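Local atomic coordinates of putative MAR1 (Leishmania donovani, PDB entry 1X9G), a protein that is of unknown function but belongs to the isochorismatase superfamily, which includes cysteine hydrolases, and has been named a putative ribonuclease. Residues R92-V96 and Q123-L128; V26-F32 and G114-C120. Numbering follows the deposited sequence.

Contact 1: R92-V96 and Q123-L128; sequences RFSCV and QTVADL
This is a buried loop-to-helix contact, largely polar at its centre: R92-V96, in the loop between strand 86-90 and helix 98-102, lies against Q123-L128 in helix 117-130 and covers 364 Å² over both sides. The backbones come closest at S94 and T124, with CA atoms 4.3 Å apart. In the helix, D127 N bonds back to Q123 O (3.1 Å) and L128 N to T124 O (3.0 Å), setting each pair one turn apart; Q123 and D127 point at the loop, T124 and L128 flank it. The loop is extended at R92, helical in phi/psi at F93, extended again at S94 (-74/135) and helical at C95 (-55/-21). With chi1 t, S94 points at the helix, and its OG donates to D127 OD1 at 2.7 Å while accepting from V96 N at 3.0 Å. That second bond makes an ST turn, bending the chain so that V96, also t, faces the helix too: V96 CG2 sits 3.3 Å from D127 CB and 3.8 Å from L128 CD1. C95 N donates to T124 OG1 (3.0 Å, 165°); T124, chi1 m, is also hydrogen-bonded through OG1 to the carbonyl of C120, one turn earlier. R92 NH1 stays 4.2 Å from D127 OD1, opposite charges short of a salt bridge. At the far end F93 CB meets Q123 NE2 at 3.7 Å, though the ring leads away to pack on L174 of the second subunit, whose carbonyl oxygen accepts from Q123 NE2.

Contact 2: V26-F32 and G114-C120; sequences VDLQEAF and GIEGHAC
I115 has the most surface covered here, followed by V26 and G114, and these three set the geometry. V26 and G114 form a parallel beta bridge with CA atoms 4.7 Å apart, where strands 21-26 and 109-115 run side by side; I115 N donates to V26 O at 3.2 Å and 169°. G114 CA makes a CA-H...O contact to the same V26 O at 3.5 Å. A CB on G114 would collide with that oxygen, and its backbone (123/-149) itself suits glycine. Past the bridge the chains part. D27 turns into the left-handed helical region (55/30), and L28 centres an inverse gamma turn, closed by a weak bond from Q29 N to D27 O (2.8 Å). The loop curls back through F32 N to Q29 O (3.2 Å), bringing F32 (chi1 m) round to lay one ring face over I115 CG2, 4.3 Å from F32 CG. L28 CD2 meets I115 CB at 4.2 Å. The I115-E116 peptide is cis, a recognised feature of this superfamily; beyond it helix 117-130 begins with a wider pi-type turn and brings C120 CB to 4.1 Å from V26 CG2. D27 forms a salt bridge with K90 and a hydrogen bond to T65; D27, K90 and C120 occupy places consistent with the Asp-Lys-Cys catalytic set of isochorismatase-like cysteine hydrolases. The two strands lie mid-sheet, between 60-67 and 134-143; L28 and F32 pack on F39 of helix 39-55, and V26 on T65 of strand 60-67.

Overall arrangement
Helix 117-130 joins the two contacts: its first turn belongs to contact 2 and its middle to contact 1. Their centres lie 12 Å apart and they touch directly, F93 O packing 3.0 Å from C120 CB and C95 SG 3.5 Å from V26 CB. Along the chain the order is 26-32, 92-96, 114-120, 123-128, so the segments of the two contacts alternate. K90, which closes strand 86-90 just before R92-V96, pairs with D27. Together with C120 at the start of the helix, this set is consistent with the Asp-Lys-Cys triad of isochorismatase-like hydrolases. Both contacts also reach the second subunit, where L174 packs on F93 and A119.

Contact 1: R92-V96 and Q123-L128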
loop_
_atom_site.group_PDB
_atom_site.type_symbol
_atom_site.label_atom_id
_atom_site.label_comp_id
_atom_site.label_asym_id
_atom_site.label_seq_id
_atom_site.Cartn_x
_atom_site.Cartn_y
_atom_site.Cartn_z
ATOM N N ARG A 92 -8.061 22.990 -19.474
ATOM C CA ARG A 92 -7.215 21.832 -19.248
ATOM C C ARG A 92 -7.502 21.236 -17.855
ATOM O O ARG A 92 -7.638 21.996 -16.876
ATOM C CB ARG A 92 -5.758 22.242 -19.419
ATOM C CG ARG A 92 -4.727 21.199 -19.071
ATOM C CD ARG A 92 -3.607 21.234 -20.078
ATOM N NE ARG A 92 -3.851 20.209 -21.095
ATOM C CZ ARG A 92 -3.022 19.210 -21.392
ATOM N NH1 ARG A 92 -1.858 19.082 -20.756
ATOM N NH2 ARG A 92 -3.356 18.344 -22.346
ATOM N N PHE A 93 -7.656 19.901 -17.770
ATOM C CA PHE A 93 -7.957 19.273 -16.462
ATOM C C PHE A 93 -6.761 19.440 -15.542
ATOM O O PHE A 93 -6.912 19.821 -14.383
ATOM C CB PHE A 93 -8.430 17.820 -16.561
ATOM C CG PHE A 93 -9.706 17.659 -17.309
ATOM C CD1 PHE A 93 -9.836 16.680 -18.295
ATOM C CD2 PHE A 93 -10.785 18.527 -17.066
ATOM C CE1 PHE A 93 -11.046 16.543 -19.022
ATOM C CE2 PHE A 93 -11.994 18.419 -17.799
ATOM C CZ PHE A 93 -12.120 17.404 -18.777
ATOM N N SER A 94 -5.573 19.226 -16.089
ATOM C CA SER A 94 -4.346 19.574 -15.398
ATOM C C SER A 94 -4.019 21.061 -15.317
ATOM O O SER A 94 -4.095 21.775 -16.334
ATOM C CB SER A 94 -3.191 18.936 -16.110
ATOM O OG SER A 94 -2.021 19.444 -15.537
ATOM N N CYS A 95 -3.609 21.496 -14.119
ATOM C CA CYS A 95 -3.016 22.807 -13.843
ATOM C C CYS A 95 -1.801 23.194 -14.665
ATOM O O CYS A 95 -1.506 24.376 -14.779
ATOM C CB CYS A 95 -2.610 22.941 -12.378
ATOM S SG CYS A 95 -3.989 22.968 -11.217
ATOM N N VAL A 96 -1.093 22.243 -15.257
ATOM C CA VAL A 96 0.074 22.610 -16.069
ATOM C C VAL A 96 -0.347 23.181 -17.438
ATOM O O VAL A 96 -0.439 22.471 -18.452
ATOM C CB VAL A 96 1.103 21.463 -16.169
ATOM C CG1 VAL A 96 2.399 21.948 -16.818
ATOM C CG2 VAL A 96 1.376 20.875 -14.756
ATOM N N GLN A 123 -4.043 14.544 -12.693
ATOM C CA GLN A 123 -3.364 14.980 -13.948
ATOM C C GLN A 123 -2.297 16.019 -13.710
ATOM O O GLN A 123 -1.206 15.967 -14.311
ATOM C CB GLN A 123 -4.382 15.454 -15.009
ATOM C CG GLN A 123 -5.443 14.374 -15.252
ATOM C CD GLN A 123 -6.292 14.587 -16.475
ATOM O OE1 GLN A 123 -5.789 14.977 -17.523
ATOM N NE2 GLN A 123 -7.582 14.258 -16.374
ATOM N N THR A 124 -2.599 16.941 -12.803
ATOM C CA THR A 124 -1.648 18.002 -12.422
ATOM C C THR A 124 -0.339 17.400 -11.890
ATOM O O THR A 124 0.745 17.759 -12.376
ATOM C CB THR A 124 -2.278 18.868 -11.353
ATOM O OG1 THR A 124 -3.450 19.471 -11.909
ATOM C CG2 THR A 124 -1.343 19.892 -10.863
ATOM N N VAL A 125 -0.434 16.448 -10.937
ATOM C CA VAL A 125 0.790 15.855 -10.408
ATOM C C VAL A 125 1.571 15.011 -11.402
ATOM O O VAL A 125 2.776 15.088 -11.400
ATOM C CB VAL A 125 0.697 15.207 -8.934
ATOM C CG1 VAL A 125 -0.566 15.547 -8.222
ATOM C CG2 VAL A 125 0.918 13.747 -8.921
ATOM N N ALA A 126 0.927 14.226 -12.269
ATOM C CA ALA A 126 1.704 13.485 -13.282
ATOM C C ALA A 126 2.509 14.457 -14.173
ATOM O O ALA A 126 3.660 14.179 -14.494
ATOM C CB ALA A 126 0.823 12.526 -14.110
ATOM N N ASP A 127 1.914 15.605 -14.532
ATOM C CA ASP A 127 2.613 16.663 -15.335
ATOM C C ASP A 127 3.796 17.310 -14.583
ATOM O O ASP A 127 4.905 17.392 -15.107
ATOM C CB ASP A 127 1.652 17.755 -15.833
ATOM C CG ASP A 127 0.658 17.274 -16.925
ATOM O OD1 ASP A 127 -0.418 17.898 -16.997
ATOM O OD2 ASP A 127 0.923 16.323 -17.716
ATOM N N LEU A 128 3.554 17.747 -13.355
ATOM C CA LEU A 128 4.632 18.154 -12.467
ATOM C C LEU A 128 5.771 17.142 -12.411
ATOM O O LEU A 128 6.941 17.523 -12.511
ATOM C CB LEU A 128 4.086 18.387 -11.074
ATOM C CG LEU A 128 3.605 19.788 -10.656
ATOM C CD1 LEU A 128 3.735 20.854 -11.791
ATOM C CD2 LEU A 128 2.195 19.758 -9.981
#

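Contact 2: V26-F32 and G114-C120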
loop_
_atom_site.group_PDB
_atom_site.type_symbol
_atom_site.label_atom_id
_atom_site.label_comp_id
_atom_site.label_asym_id
_atom_site.label_seq_id
_atom_site.Cartn_x
_atom_site.Cartn_y
_atom_site.Cartn_z
ATOM N N VAL A 26 -5.789 24.275 -6.107
ATOM C CA VAL A 26 -6.422 23.803 -7.338
ATOM C C VAL A 26 -7.949 23.676 -7.327
ATOM O O VAL A 26 -8.483 22.914 -6.561
ATOM C CB VAL A 26 -5.627 22.653 -8.098
ATOM C CG1 VAL A 26 -4.594 22.019 -7.261
ATOM C CG2 VAL A 26 -6.539 21.649 -8.805
ATOM N N ASP A 27 -8.609 24.508 -8.155
ATOM C CA ASP A 27 -10.064 24.446 -8.451
ATOM C C ASP A 27 -11.069 24.489 -7.277
ATOM O O ASP A 27 -12.177 23.966 -7.368
ATOM C CB ASP A 27 -10.370 23.285 -9.399
ATOM C CG ASP A 27 -9.556 23.342 -10.682
ATOM O OD1 ASP A 27 -9.645 22.348 -11.462
ATOM O OD2 ASP A 27 -8.850 24.358 -10.935
ATOM N N LEU A 28 -10.713 25.163 -6.194
ATOM C CA LEU A 28 -11.640 25.310 -5.072
ATOM C C LEU A 28 -12.795 26.340 -5.348
ATOM O O LEU A 28 -12.855 27.438 -4.798
ATOM C CB LEU A 28 -10.842 25.581 -3.783
ATOM C CG LEU A 28 -9.959 24.422 -3.272
ATOM C CD1 LEU A 28 -9.062 24.841 -2.119
ATOM C CD2 LEU A 28 -10.748 23.127 -2.907
ATOM N N GLN A 29 -13.734 25.954 -6.199
ATOM C CA GLN A 29 -14.740 26.877 -6.733
ATOM C C GLN A 29 -16.155 26.526 -6.262
ATOM O O GLN A 29 -16.384 25.472 -5.643
ATOM C CB GLN A 29 -14.660 26.891 -8.266
ATOM C CG GLN A 29 -13.239 26.699 -8.734
ATOM C CD GLN A 29 -13.084 26.608 -10.207
ATOM O OE1 GLN A 29 -12.084 26.082 -10.696
ATOM N NE2 GLN A 29 -14.055 27.143 -10.949
ATOM N N GLU A 30 -17.103 27.400 -6.609
ATOM C CA GLU A 30 -18.430 27.404 -6.023
ATOM C C GLU A 30 -19.277 26.190 -6.382
ATOM O O GLU A 30 -19.973 25.663 -5.523
ATOM C CB GLU A 30 -19.141 28.735 -6.328
ATOM C CG GLU A 30 -20.509 28.952 -5.626
ATOM C CD GLU A 30 -20.435 28.866 -4.092
ATOM O OE1 GLU A 30 -19.954 27.830 -3.544
ATOM O OE2 GLU A 30 -20.872 29.848 -3.444
ATOM N N ALA A 31 -19.202 25.723 -7.625
ATOM C CA ALA A 31 -19.976 24.551 -8.042
ATOM C C ALA A 31 -19.760 23.356 -7.105
ATOM O O ALA A 31 -20.697 22.583 -6.833
ATOM C CB ALA A 31 -19.621 24.166 -9.462
ATOM N N PHE A 32 -18.525 23.254 -6.594
ATOM C CA PHE A 32 -18.012 22.107 -5.861
ATOM C C PHE A 32 -18.245 22.143 -4.371
ATOM O O PHE A 32 -18.363 21.098 -3.738
ATOM C CB PHE A 32 -16.509 21.994 -6.102
ATOM C CG PHE A 32 -16.154 21.587 -7.492
ATOM C CD1 PHE A 32 -15.628 22.522 -8.382
ATOM C CD2 PHE A 32 -16.371 20.259 -7.920
ATOM C CE1 PHE A 32 -15.289 22.160 -9.680
ATOM C CE2 PHE A 32 -16.054 19.863 -9.226
ATOM C CZ PHE A 32 -15.499 20.824 -10.120
ATOM N N GLY A 114 -6.285 20.803 -3.047
ATOM C CA GLY A 114 -7.558 21.065 -3.710
ATOM C C GLY A 114 -8.367 19.853 -4.197
ATOM O O GLY A 114 -8.258 18.765 -3.660
ATOM N N ILE A 115 -9.115 20.065 -5.277
ATOM C CA ILE A 115 -10.140 19.206 -5.745
ATOM C C ILE A 115 -10.020 19.146 -7.287
ATOM O O ILE A 115 -9.605 20.108 -7.861
ATOM C CB ILE A 115 -11.482 19.747 -5.275
ATOM C CG1 ILE A 115 -12.429 18.575 -5.037
ATOM C CG2 ILE A 115 -12.134 20.841 -6.253
ATOM C CD1 ILE A 115 -12.666 18.315 -3.572
ATOM N N GLU A 116 -10.279 18.005 -7.963
ATOM C CA GLU A 116 -10.588 16.694 -7.368
ATOM C C GLU A 116 -9.414 15.748 -7.461
ATOM O O GLU A 116 -8.742 15.690 -8.501
ATOM C CB GLU A 116 -11.775 16.063 -8.088
ATOM C CG GLU A 116 -13.009 16.936 -8.173
ATOM C CD GLU A 116 -14.319 16.147 -8.184
ATOM O OE1 GLU A 116 -15.241 16.604 -8.894
ATOM O OE2 GLU A 116 -14.445 15.086 -7.506
ATOM N N GLY A 117 -9.224 14.957 -6.392
ATOM C CA GLY A 117 -8.099 14.007 -6.240
ATOM C C GLY A 117 -7.787 13.157 -7.463
ATOM O O GLY A 117 -6.620 12.972 -7.837
ATOM N N HIS A 118 -8.850 12.669 -8.106
ATOM C CA HIS A 118 -8.737 11.736 -9.224
ATOM C C HIS A 118 -8.791 12.390 -10.604
ATOM O O HIS A 118 -8.722 11.677 -11.622
ATOM C CB HIS A 118 -9.847 10.702 -9.126
ATOM C CG HIS A 118 -11.210 11.293 -9.257
ATOM N ND1 HIS A 118 -11.779 12.071 -8.265
ATOM C CD2 HIS A 118 -12.096 11.272 -10.279
ATOM C CE1 HIS A 118 -12.983 12.463 -8.657
ATOM N NE2 HIS A 118 -13.203 11.978 -9.870
ATOM N N ALA A 119 -8.902 13.726 -10.638
ATOM C CA ALA A 119 -9.188 14.421 -11.873
ATOM C C ALA A 119 -8.128 15.476 -12.112
ATOM O O ALA A 119 -7.012 15.131 -12.496
ATOM C CB ALA A 119 -10.637 14.995 -11.835
ATOM N N CYS A 120 -8.417 16.751 -11.829
ATOM C CA CYS A 120 -7.435 17.792 -11.997
ATOM C C CYS A 120 -6.174 17.528 -11.184
ATOM O O CYS A 120 -5.056 17.711 -11.722
ATOM C CB CYS A 120 -8.033 19.175 -11.644
ATOM S SG CYS A 120 -9.646 19.626 -12.506
#